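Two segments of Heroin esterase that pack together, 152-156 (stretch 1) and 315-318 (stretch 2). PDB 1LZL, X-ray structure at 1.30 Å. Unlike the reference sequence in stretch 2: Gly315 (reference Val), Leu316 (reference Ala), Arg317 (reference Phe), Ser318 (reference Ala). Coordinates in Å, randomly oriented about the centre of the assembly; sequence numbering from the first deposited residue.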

ATOM      1  N   SER A 152     -20.570   4.856   3.535  1.00 16.93           N
ATOM      2  CA  SER A 152     -20.059   5.999   4.280  1.00 16.11           C
ATOM      3  C   SER A 152     -18.815   5.605   5.064  1.00 15.28           C
ATOM      4  O   SER A 152     -18.205   6.481   5.718  1.00 17.59           O
ATOM      5  CB  SER A 152     -21.124   6.560   5.232  1.00 17.66           C
ATOM      6  OG  SER A 152     -21.190   5.795   6.439  1.00 19.37           O
ATOM      7  N   ARG A 153     -18.372   4.354   5.036  1.00 14.37           N
ATOM      8  CA  ARG A 153     -17.190   3.975   5.830  1.00 13.35           C
ATOM      9  C   ARG A 153     -16.274   3.089   4.980  1.00 11.31           C
ATOM     10  O   ARG A 153     -16.063   1.926   5.294  1.00 13.01           O
ATOM     11  CB  ARG A 153     -17.645   3.264   7.117  1.00 15.80           C
ATOM     12  CG  ARG A 153     -18.254   4.320   8.064  1.00 17.84           C
ATOM     13  CD  ARG A 153     -18.503   3.783   9.451  1.00 22.89           C
ATOM     14  NE  ARG A 153     -19.554   2.756   9.414  1.00 24.95           N
ATOM     15  CZ  ARG A 153     -19.666   1.864  10.378  1.00 28.24           C
ATOM     16  NH1 ARG A 153     -18.805   1.884  11.398  1.00 30.79           N
ATOM     17  NH2 ARG A 153     -20.631   0.934  10.333  1.00 29.43           N
ATOM     18  N   ILE A 154     -15.784   3.724   3.897  1.00 11.56           N
ATOM     19  CA  ILE A 154     -14.792   3.088   3.035  1.00 10.88           C
ATOM     20  C   ILE A 154     -13.418   3.660   3.388  1.00 10.42           C
ATOM     21  O   ILE A 154     -13.251   4.884   3.371  1.00 12.61           O
ATOM     22  CB  ILE A 154     -15.094   3.354   1.550  1.00 12.15           C
ATOM     23  CG1 ILE A 154     -16.502   2.848   1.175  1.00 14.51           C
ATOM     24  CG2 ILE A 154     -14.002   2.775   0.648  1.00 12.52           C
ATOM     25  CD1 ILE A 154     -16.951   3.369  -0.179  1.00 18.19           C
ATOM     26  N   ALA A 155     -12.485   2.773   3.684  1.00 10.56           N
ATOM     27  CA  ALA A 155     -11.074   3.156   3.829  1.00  9.41           C
ATOM     28  C   ALA A 155     -10.318   2.773   2.550  1.00  8.78           C
ATOM     29  O   ALA A 155     -10.665   1.743   1.967  1.00 10.88           O
ATOM     30  CB  ALA A 155     -10.396   2.528   5.045  1.00 10.78           C
ATOM     31  N   VAL A 156      -9.298   3.497   2.155  1.00  9.00           N
ATOM     32  CA  VAL A 156      -8.409   3.103   1.050  1.00  8.66           C
ATOM     33  C   VAL A 156      -7.020   3.013   1.658  1.00  8.26           C
ATOM     34  O   VAL A 156      -6.604   3.970   2.351  1.00  9.14           O
ATOM     35  CB  VAL A 156      -8.456   4.087  -0.113  1.00  9.02           C
ATOM     36  CG1 VAL A 156      -7.458   3.639  -1.190  1.00 10.10           C
ATOM     37  CG2 VAL A 156      -9.873   4.142  -0.696  1.00  9.38           C
ATOM     38  N   GLY A 315     -10.508   4.808  12.570  1.00 13.26           N
ATOM     39  CA  GLY A 315     -10.740   5.579  11.356  1.00 14.28           C
ATOM     40  C   GLY A 315     -12.121   5.245  10.767  1.00 14.01           C
ATOM     41  O   GLY A 315     -12.702   6.119  10.121  1.00 17.16           O
ATOM     42  N   LEU A 316     -12.646   4.040  10.939  1.00 14.04           N
ATOM     43  CA  LEU A 316     -13.926   3.622  10.357  1.00 15.26           C
ATOM     44  C   LEU A 316     -15.037   3.460  11.391  1.00 17.96           C
ATOM     45  O   LEU A 316     -16.045   2.761  11.223  1.00 21.20           O
ATOM     46  CB  LEU A 316     -13.692   2.287   9.603  1.00 14.52           C
ATOM     47  CG  LEU A 316     -12.857   2.452   8.319  1.00 13.86           C
ATOM     48  CD1 LEU A 316     -12.724   1.119   7.610  1.00 14.27           C
ATOM     49  CD2 LEU A 316     -13.401   3.451   7.318  1.00 15.10           C
ATOM     50  N   ARG A 317     -14.916   4.085  12.563  1.00 20.98           N
ATOM     51  CA  ARG A 317     -15.956   4.132  13.573  1.00 25.42           C
ATOM     52  C   ARG A 317     -17.201   4.829  13.006  1.00 30.72           C
ATOM     53  O   ARG A 317     -17.073   5.722  12.137  1.00 26.46           O
ATOM     54  CB  ARG A 317     -15.404   4.850  14.831  1.00 26.36           C
ATOM     55  CG  ARG A 317     -15.095   6.308  14.540  1.00 33.83           C
ATOM     56  CD  ARG A 317     -14.044   6.926  15.423  1.00 43.85           C
ATOM     57  NE  ARG A 317     -14.664   7.718  16.493  1.00 51.67           N
ATOM     58  CZ  ARG A 317     -14.129   7.657  17.720  1.00 58.06           C
ATOM     59  NH1 ARG A 317     -13.064   6.876  17.887  1.00 68.03           N
ATOM     60  NH2 ARG A 317     -14.622   8.331  18.744  1.00 69.10           N
ATOM     61  N   SER A 318     -18.337   4.357  13.521  1.00 43.19           N
ATOM     62  CA  SER A 318     -19.674   4.737  13.124  1.00 47.26           C
ATOM     63  C   SER A 318     -19.839   6.047  12.372  1.00 53.04           C
ATOM     64  O   SER A 318     -20.806   6.170  11.569  1.00 57.14           O
ATOM     65  CB  SER A 318     -20.514   4.833  14.419  1.00 53.16           C
ATOM     66  OG  SER A 318     -19.773   5.631  15.339  1.00 56.36           O
TER

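Two segments of one heroin esterase chain, separated by at least 161 residues in sequence wherever they touch, meet over a small area, burying 258 Å² summed over both sides. Stretch 1 turns a corner at Ser152 and runs on as a β-strand through Val156. Stretch 2 has Gly315 in helical conformation, and Leu316 (phi/psi -109/21) is the first residue to leave it. The backbones come nearest at Arg153 and Leu316, whose CA atoms lie 5.6 Å apart. Along the strand, side chains alternate: CA-to-CB points toward stretch 2 at Arg153 and Ala155 but away at Ile154, so the intervening residue offers mainly backbone, its C atom lying 3.9 Å from Leu316 CD2.

Arg153 and Leu316 supply most of the covered surface, 93 and 94 Å². The arginine side chain (m, t, m for chi1 to chi3) reaches across to stretch 2, and its NH1 donates a hydrogen bond to Leu316 O at 2.9 Å, with an N-H...O angle of 141°. The carbonyl oxygen sits at the guanidinium edge, near its plane, where the N-H groups point. Ser318 N also approaches Arg153 NH1, to 3.3 Å, but both are donors and no hydrogen bond forms. Further back on the same side chain, Arg153 CD packs 3.6 Å from Arg317 O, while NE and NH2 are engaged elsewhere in the structure.

Leu316 starts out sideways, but the end of its side chain (m, t) comes nearer the strand. Both its methyls pack on Ala155 CB, CD1 at 3.7 Å and CD2 at 3.9 Å, an apolar contact between two buried residues; Leu316 CD2 also lies 4.3 Å from Arg153 CB. The side chains of Arg317 and Ser318 start away from the strand, and what these exposed residues bring close to Arg153 is backbone. All four residues of stretch 2 differ from the reference sequence.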